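Side-chain contacts in SusD homolog (Bacteroides thetaiotaomicron VPI-5482, PDB 3IHV), which probably binds glycans at the cell outer membrane, as SusD-family lipoproteins do, and so would take part in carbohydrate capture by this gut bacterium: residues V304-T307 with F308-W312; A487-L490 with G491-W494. All coordinates share one frame; numbering follows the deposited sequence.

Contact 1. Residues V304-T307 with F308-W312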
ATOM      1  N   VAL A 304     -14.434   5.549  -6.937  1.00  7.25           N
ATOM      2  CA  VAL A 304     -14.331   4.246  -7.583  1.00  6.88           C
ATOM      3  C   VAL A 304     -14.730   4.322  -9.047  1.00  7.36           C
ATOM      4  O   VAL A 304     -15.791   4.873  -9.390  1.00  6.08           O
ATOM      5  CB  VAL A 304     -15.219   3.182  -6.875  1.00  7.69           C
ATOM      6  CG1 VAL A 304     -15.106   1.804  -7.592  1.00  6.88           C
ATOM      7  CG2 VAL A 304     -14.877   3.092  -5.386  1.00  6.37           C
ATOM      8  N   VAL A 305     -13.895   3.755  -9.921  1.00  5.90           N
ATOM      9  CA  VAL A 305     -14.208   3.753 -11.348  1.00  6.38           C
ATOM     10  C   VAL A 305     -15.431   2.871 -11.567  1.00  5.80           C
ATOM     11  O   VAL A 305     -15.421   1.694 -11.192  1.00  5.72           O
ATOM     12  CB  VAL A 305     -12.990   3.337 -12.170  1.00  6.35           C
ATOM     13  CG1 VAL A 305     -13.337   3.186 -13.675  1.00  4.52           C
ATOM     14  CG2 VAL A 305     -11.811   4.368 -11.975  1.00  7.77           C
ATOM     15  N   HIS A 306     -16.488   3.401 -12.184  1.00  5.28           N
ATOM     16  CA  HIS A 306     -17.737   2.627 -12.209  1.00  5.93           C
ATOM     17  C   HIS A 306     -17.698   1.321 -13.009  1.00  6.27           C
ATOM     18  O   HIS A 306     -18.385   0.363 -12.663  1.00  6.52           O
ATOM     19  CB  HIS A 306     -18.956   3.444 -12.597  1.00  5.74           C
ATOM     20  CG  HIS A 306     -20.214   2.833 -12.086  1.00  5.66           C
ATOM     21  ND1 HIS A 306     -20.479   2.747 -10.737  1.00  5.68           N
ATOM     22  CD2 HIS A 306     -21.229   2.201 -12.720  1.00  7.26           C
ATOM     23  CE1 HIS A 306     -21.645   2.143 -10.569  1.00  7.09           C
ATOM     24  NE2 HIS A 306     -22.121   1.805 -11.757  1.00  6.81           N
ATOM     25  N   THR A 307     -16.880   1.269 -14.060  1.00  6.45           N
ATOM     26  CA  THR A 307     -16.736   0.034 -14.810  1.00  6.37           C
ATOM     27  C   THR A 307     -16.193  -1.125 -13.935  1.00  6.72           C
ATOM     28  O   THR A 307     -16.532  -2.294 -14.162  1.00  7.35           O
ATOM     29  CB  THR A 307     -15.921   0.258 -16.043  1.00  5.55           C
ATOM     30  OG1 THR A 307     -14.791   1.062 -15.724  1.00  8.73           O
ATOM     31  CG2 THR A 307     -16.781   1.016 -17.140  1.00  4.78           C
ATOM     32  N   PHE A 308     -15.368  -0.810 -12.942  1.00  6.15           N
ATOM     33  CA  PHE A 308     -14.913  -1.804 -11.974  1.00  6.61           C
ATOM     34  C   PHE A 308     -16.116  -2.344 -11.198  1.00  7.67           C
ATOM     35  O   PHE A 308     -16.276  -3.575 -11.028  1.00  7.28           O
ATOM     36  CB  PHE A 308     -13.858  -1.183 -11.050  1.00  6.44           C
ATOM     37  CG  PHE A 308     -13.338  -2.114  -9.970  1.00  5.88           C
ATOM     38  CD1 PHE A 308     -12.852  -3.368 -10.285  1.00  7.45           C
ATOM     39  CD2 PHE A 308     -13.263  -1.696  -8.631  1.00  7.73           C
ATOM     40  CE1 PHE A 308     -12.341  -4.184  -9.313  1.00  6.47           C
ATOM     41  CE2 PHE A 308     -12.755  -2.528  -7.668  1.00  7.72           C
ATOM     42  CZ  PHE A 308     -12.310  -3.766  -8.013  1.00  8.62           C
ATOM     43  N   VAL A 309     -16.954  -1.417 -10.718  1.00  7.85           N
ATOM     44  CA  VAL A 309     -18.195  -1.780 -10.049  1.00  7.75           C
ATOM     45  C   VAL A 309     -19.034  -2.699 -10.927  1.00  8.56           C
ATOM     46  O   VAL A 309     -19.523  -3.740 -10.444  1.00  7.42           O
ATOM     47  CB  VAL A 309     -19.054  -0.560  -9.631  1.00  8.43           C
ATOM     48  CG1 VAL A 309     -20.430  -1.030  -9.064  1.00  7.43           C
ATOM     49  CG2 VAL A 309     -18.310   0.348  -8.667  1.00  7.49           C
ATOM     50  N   LEU A 310     -19.229  -2.324 -12.195  1.00  7.46           N
ATOM     51  CA  LEU A 310     -20.049  -3.155 -13.081  1.00  8.45           C
ATOM     52  C   LEU A 310     -19.470  -4.574 -13.230  1.00  8.13           C
ATOM     53  O   LEU A 310     -20.237  -5.556 -13.173  1.00  8.90           O
ATOM     54  CB  LEU A 310     -20.262  -2.465 -14.428  1.00  7.95           C
ATOM     55  CG  LEU A 310     -21.019  -1.135 -14.364  1.00  8.80           C
ATOM     56  CD1 LEU A 310     -21.066  -0.472 -15.762  1.00  8.88           C
ATOM     57  CD2 LEU A 310     -22.444  -1.248 -13.795  1.00 10.13           C
ATOM     58  N   ASP A 311     -18.152  -4.689 -13.436  1.00  8.57           N
ATOM     59  CA  ASP A 311     -17.519  -6.013 -13.570  1.00  9.21           C
ATOM     60  C   ASP A 311     -17.762  -6.824 -12.319  1.00  8.46           C
ATOM     61  O   ASP A 311     -18.207  -7.961 -12.381  1.00  8.12           O
ATOM     62  CB  ASP A 311     -16.015  -5.943 -13.774  1.00 10.59           C
ATOM     63  CG  ASP A 311     -15.638  -5.458 -15.134  1.00 11.92           C
ATOM     64  OD1 ASP A 311     -16.519  -5.453 -16.025  1.00 15.19           O
ATOM     65  OD2 ASP A 311     -14.470  -5.038 -15.285  1.00 14.58           O
ATOM     66  N   TRP A 312     -17.527  -6.197 -11.175  1.00  7.76           N
ATOM     67  CA  TRP A 312     -17.622  -6.914  -9.905  1.00  7.16           C
ATOM     68  C   TRP A 312     -19.044  -7.320  -9.570  1.00  6.65           C
ATOM     69  O   TRP A 312     -19.260  -8.355  -8.951  1.00  6.04           O
ATOM     70  CB  TRP A 312     -17.099  -6.048  -8.760  1.00  6.97           C
ATOM     71  CG  TRP A 312     -16.458  -6.818  -7.647  1.00  6.70           C
ATOM     72  CD1 TRP A 312     -16.548  -8.154  -7.403  1.00  8.05           C
ATOM     73  CD2 TRP A 312     -15.673  -6.261  -6.577  1.00  6.35           C
ATOM     74  NE1 TRP A 312     -15.820  -8.468  -6.284  1.00  7.37           N
ATOM     75  CE2 TRP A 312     -15.272  -7.333  -5.759  1.00  6.37           C
ATOM     76  CE3 TRP A 312     -15.242  -4.963  -6.260  1.00  5.73           C
ATOM     77  CZ2 TRP A 312     -14.473  -7.151  -4.616  1.00  6.03           C
ATOM     78  CZ3 TRP A 312     -14.440  -4.780  -5.152  1.00  7.74           C
ATOM     79  CH2 TRP A 312     -14.071  -5.865  -4.329  1.00  6.62           C
TER

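Contact 2. Residues A487-L490 with G491-W494. With NA (sodium ion), chain E.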
ATOM      1  N   ALA A 487     -10.693   4.424 -20.122  1.00  7.66           N
ATOM      2  CA  ALA A 487     -11.346   5.577 -20.749  1.00  7.48           C
ATOM      3  C   ALA A 487     -12.414   5.119 -21.750  1.00  7.80           C
ATOM      4  O   ALA A 487     -13.551   5.600 -21.727  1.00  7.68           O
ATOM      5  CB  ALA A 487     -10.308   6.509 -21.412  1.00  7.26           C
ATOM      6  N   LYS A 488     -12.061   4.175 -22.622  1.00  6.70           N
ATOM      7  CA  LYS A 488     -13.026   3.633 -23.604  1.00  7.46           C
ATOM      8  C   LYS A 488     -14.223   2.986 -22.936  1.00  6.92           C
ATOM      9  O   LYS A 488     -15.369   3.256 -23.294  1.00  6.17           O
ATOM     10  CB  LYS A 488     -12.377   2.551 -24.461  1.00  8.07           C
ATOM     11  CG  LYS A 488     -11.241   3.036 -25.241  1.00 11.01           C
ATOM     12  CD  LYS A 488     -10.680   2.007 -26.208  1.00 14.67           C
ATOM     13  CE  LYS A 488      -9.436   2.597 -26.923  1.00 15.77           C
ATOM     14  NZ  LYS A 488      -8.631   1.612 -27.734  1.00 16.04           N
ATOM     15  N   GLU A 489     -13.950   2.155 -21.933  1.00  6.28           N
ATOM     16  CA  GLU A 489     -15.007   1.428 -21.255  1.00  6.47           C
ATOM     17  C   GLU A 489     -15.996   2.319 -20.530  1.00  5.58           C
ATOM     18  O   GLU A 489     -17.198   2.079 -20.590  1.00  6.96           O
ATOM     19  CB  GLU A 489     -14.430   0.360 -20.333  1.00  7.17           C
ATOM     20  CG  GLU A 489     -13.650  -0.763 -21.070  1.00 10.12           C
ATOM     21  CD  GLU A 489     -14.547  -1.744 -21.836  1.00 15.59           C
ATOM     22  OE1 GLU A 489     -15.771  -1.796 -21.597  1.00 16.55           O
ATOM     23  OE2 GLU A 489     -14.006  -2.444 -22.712  1.00 19.51           O
ATOM     24  N   LEU A 490     -15.508   3.367 -19.882  1.00  5.10           N
ATOM     25  CA  LEU A 490     -16.394   4.333 -19.260  1.00  5.46           C
ATOM     26  C   LEU A 490     -17.212   5.016 -20.328  1.00  5.88           C
ATOM     27  O   LEU A 490     -18.391   5.294 -20.112  1.00  5.60           O
ATOM     28  CB  LEU A 490     -15.597   5.363 -18.439  1.00  5.56           C
ATOM     29  CG  LEU A 490     -14.952   4.859 -17.165  1.00  6.16           C
ATOM     30  CD1 LEU A 490     -13.861   5.848 -16.635  1.00  4.28           C
ATOM     31  CD2 LEU A 490     -16.039   4.610 -16.104  1.00  5.25           C
ATOM     32  N   GLY A 491     -16.599   5.270 -21.485  1.00  5.02           N
ATOM     33  CA  GLY A 491     -17.315   5.904 -22.585  1.00  5.87           C
ATOM     34  C   GLY A 491     -18.434   5.024 -23.095  1.00  5.74           C
ATOM     35  O   GLY A 491     -19.507   5.533 -23.427  1.00  5.24           O
ATOM     36  N   TYR A 492     -18.211   3.708 -23.168  1.00  5.64           N
ATOM     37  CA  TYR A 492     -19.276   2.791 -23.581  1.00  6.75           C
ATOM     38  C   TYR A 492     -20.436   2.820 -22.534  1.00  6.89           C
ATOM     39  O   TYR A 492     -21.610   2.882 -22.881  1.00  6.65           O
ATOM     40  CB  TYR A 492     -18.780   1.350 -23.748  1.00  6.94           C
ATOM     41  CG  TYR A 492     -17.608   1.121 -24.709  1.00  8.70           C
ATOM     42  CD1 TYR A 492     -17.518   1.776 -25.911  1.00 13.55           C
ATOM     43  CD2 TYR A 492     -16.654   0.137 -24.429  1.00 12.50           C
ATOM     44  CE1 TYR A 492     -16.456   1.528 -26.779  1.00 13.06           C
ATOM     45  CE2 TYR A 492     -15.592  -0.119 -25.286  1.00 14.61           C
ATOM     46  CZ  TYR A 492     -15.501   0.588 -26.454  1.00 16.96           C
ATOM     47  OH  TYR A 492     -14.442   0.332 -27.308  1.00 20.03           O
ATOM     48  N   TRP A 493     -20.101   2.747 -21.263  1.00  6.48           N
ATOM     49  CA  TRP A 493     -21.105   2.818 -20.198  1.00  6.36           C
ATOM     50  C   TRP A 493     -21.974   4.101 -20.172  1.00  6.25           C
ATOM     51  O   TRP A 493     -23.216   4.047 -20.023  1.00  4.83           O
ATOM     52  CB  TRP A 493     -20.371   2.659 -18.869  1.00  6.23           C
ATOM     53  CG  TRP A 493     -21.196   3.000 -17.686  1.00  5.75           C
ATOM     54  CD1 TRP A 493     -22.301   2.361 -17.261  1.00  6.19           C
ATOM     55  CD2 TRP A 493     -20.953   4.064 -16.774  1.00  5.37           C
ATOM     56  NE1 TRP A 493     -22.775   2.949 -16.116  1.00  9.86           N
ATOM     57  CE2 TRP A 493     -21.945   3.995 -15.787  1.00  8.30           C
ATOM     58  CE3 TRP A 493     -19.961   5.056 -16.680  1.00  4.52           C
ATOM     59  CZ2 TRP A 493     -22.013   4.906 -14.732  1.00  8.30           C
ATOM     60  CZ3 TRP A 493     -20.020   5.960 -15.613  1.00  8.10           C
ATOM     61  CH2 TRP A 493     -21.028   5.863 -14.652  1.00  7.45           C
ATOM     62  N   TRP A 494     -21.307   5.245 -20.327  1.00  6.92           N
ATOM     63  CA  TRP A 494     -21.944   6.562 -20.233  1.00  8.43           C
ATOM     64  C   TRP A 494     -22.997   6.748 -21.299  1.00 10.26           C
ATOM     65  O   TRP A 494     -22.710   6.585 -22.479  1.00  9.50           O
ATOM     66  CB  TRP A 494     -20.872   7.643 -20.383  1.00  9.06           C
ATOM     67  CG  TRP A 494     -21.256   9.000 -19.999  1.00  8.65           C
ATOM     68  CD1 TRP A 494     -21.462  10.057 -20.830  1.00  9.55           C
ATOM     69  CD2 TRP A 494     -21.434   9.493 -18.659  1.00  8.97           C
ATOM     70  NE1 TRP A 494     -21.778  11.167 -20.097  1.00 10.34           N
ATOM     71  CE2 TRP A 494     -21.751  10.851 -18.761  1.00  9.96           C
ATOM     72  CE3 TRP A 494     -21.338   8.914 -17.389  1.00  6.72           C
ATOM     73  CZ2 TRP A 494     -21.989  11.653 -17.636  1.00 10.67           C
ATOM     74  CZ3 TRP A 494     -21.565   9.701 -16.275  1.00  9.11           C
ATOM     75  CH2 TRP A 494     -21.873  11.066 -16.400  1.00  9.41           C
TER
HETATM   76 NA    NA E   5     -21.782   5.447 -24.295  1.00 25.84          NA
HETATM   77  O   HOH W   1     -23.497   4.566 -25.185  1.00 24.23           O
HETATM   78  O   HOH W   2     -20.559   4.833 -26.425  1.00 10.42           O

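Contact 1. Residues V304-T307 with F308-W312
His-306 and Val-309 meet in the first turn of helix 306-313, Val-309 CB lying over one face of the imidazole. Val-309 CB stands 4.1 Å from the ring centroid and 26° off the ring normal, displaced toward the rim, which meets the geometry of a CH-pi contact; separately, CG1 touches CE1 at 3.7 Å. The imidazole is brought there by a chi1 of -156°, with CG roughly opposite the backbone N, which turns the ring toward Val-309 and Leu-310, although CB itself points away from the residues that follow. One residue on, Leu-310 crosses the histidine side chain at about a right angle, and its CD2 is 3.7 Å from His-306 NE2. The backbone of the same pair is hydrogen-bonded: Leu-310 N donates to His-306 O at 2.9 Å with an N-H...O angle of 159°.

Val-304, which precedes the helix, adds apolar contacts. Its CG1 touches Val-309 CG2 at 3.7 Å and lies at the edge of the Phe-308 ring, near the ring plane, 4.1 Å from CD2. Val-305 is the N-cap residue, and the bond from Phe-308 N to its carbonyl O is weak at 3.1 Å.

The stretch carries the chain from strand 302-304, paired antiparallel with strand 52-54, into a short helix. Phe-308 faces helix 448-463 through Ser-460 and Tyr-461, Val-304 and Val-309 rest on Ile-325 of strand 325-330, and Val-305 and Thr-307 pack on Leu-490 of helix 479-493.

Contact 2. Residues A487-L490 with G491-W494
Leu-490 and Trp-493 touch in the last turn of helix 479-493, a helix C-terminus where carbonyl oxygens of the last turn and of the residue after it bind a sodium ion. Four successive i to i+4 bonds satisfy the carbonyls of 487-490: Gly-491 N donates to Ala-487 O, Tyr-492 N to Lys-488 O, Trp-493 N to Glu-489 O and Trp-494 N to Leu-490 O. The third is the straightest, with an N-H...O angle of 170°; the last, 2.9 Å long, reaches Trp-494, where the chain leaves helical geometry.

Beyond them, the oxygens of Gly-491, Tyr-492 and Trp-494 turn to the metal. The psi of 126° at Trp-494 breaks the helix and swings its carbonyl round to the ion, and two waters complete the five ligands found. Trp-493 O instead accepts a bond from Gln-360 NE2. Both indole nitrogens are also satisfied, Trp-493 NE1 by Pro-356 O and Trp-494 NE1 by Thr-497 O.

Among the side chains, Lys-488 O lies over one face of the Tyr-492 ring, 3.4 Å above its plane, while Glu-489 OE1 comes to the ring edge in plane, 3.5 Å from CD2. The carboxylate is turned 85° to the ring, and the bend at chi2 brings it back toward the tyrosine. On the buried side, Leu-490 CD2 meets Trp-493 CE3 at 4.0 Å. The sodium bonds are uneven: Trp-494 O is 2.3 Å from the ion and Gly-491 O 2.4 Å, whereas Tyr-492 O stands back at 2.9 Å.

How the contacts relate
From the N terminus, contact 1 comes first, at the passage from strand 302-304 into helix 306-313; contact 2 follows much later, at the end of helix 479-493. Each is confined to one continuous stretch, closing no long loop, and the two stand in series, neither nested nor crossed. In space, however, their centres are 11 Å apart and they touch. Leu-310 CD1 approaches Trp-493 CD1 to 3.4 Å, and the His-306 and Trp-493 rings meet with planes at about 35°. Thr-307 CG2 also packs 3.6 Å from Glu-489 O. The beginning of one helix is thereby packed against the sodium-binding end of the other.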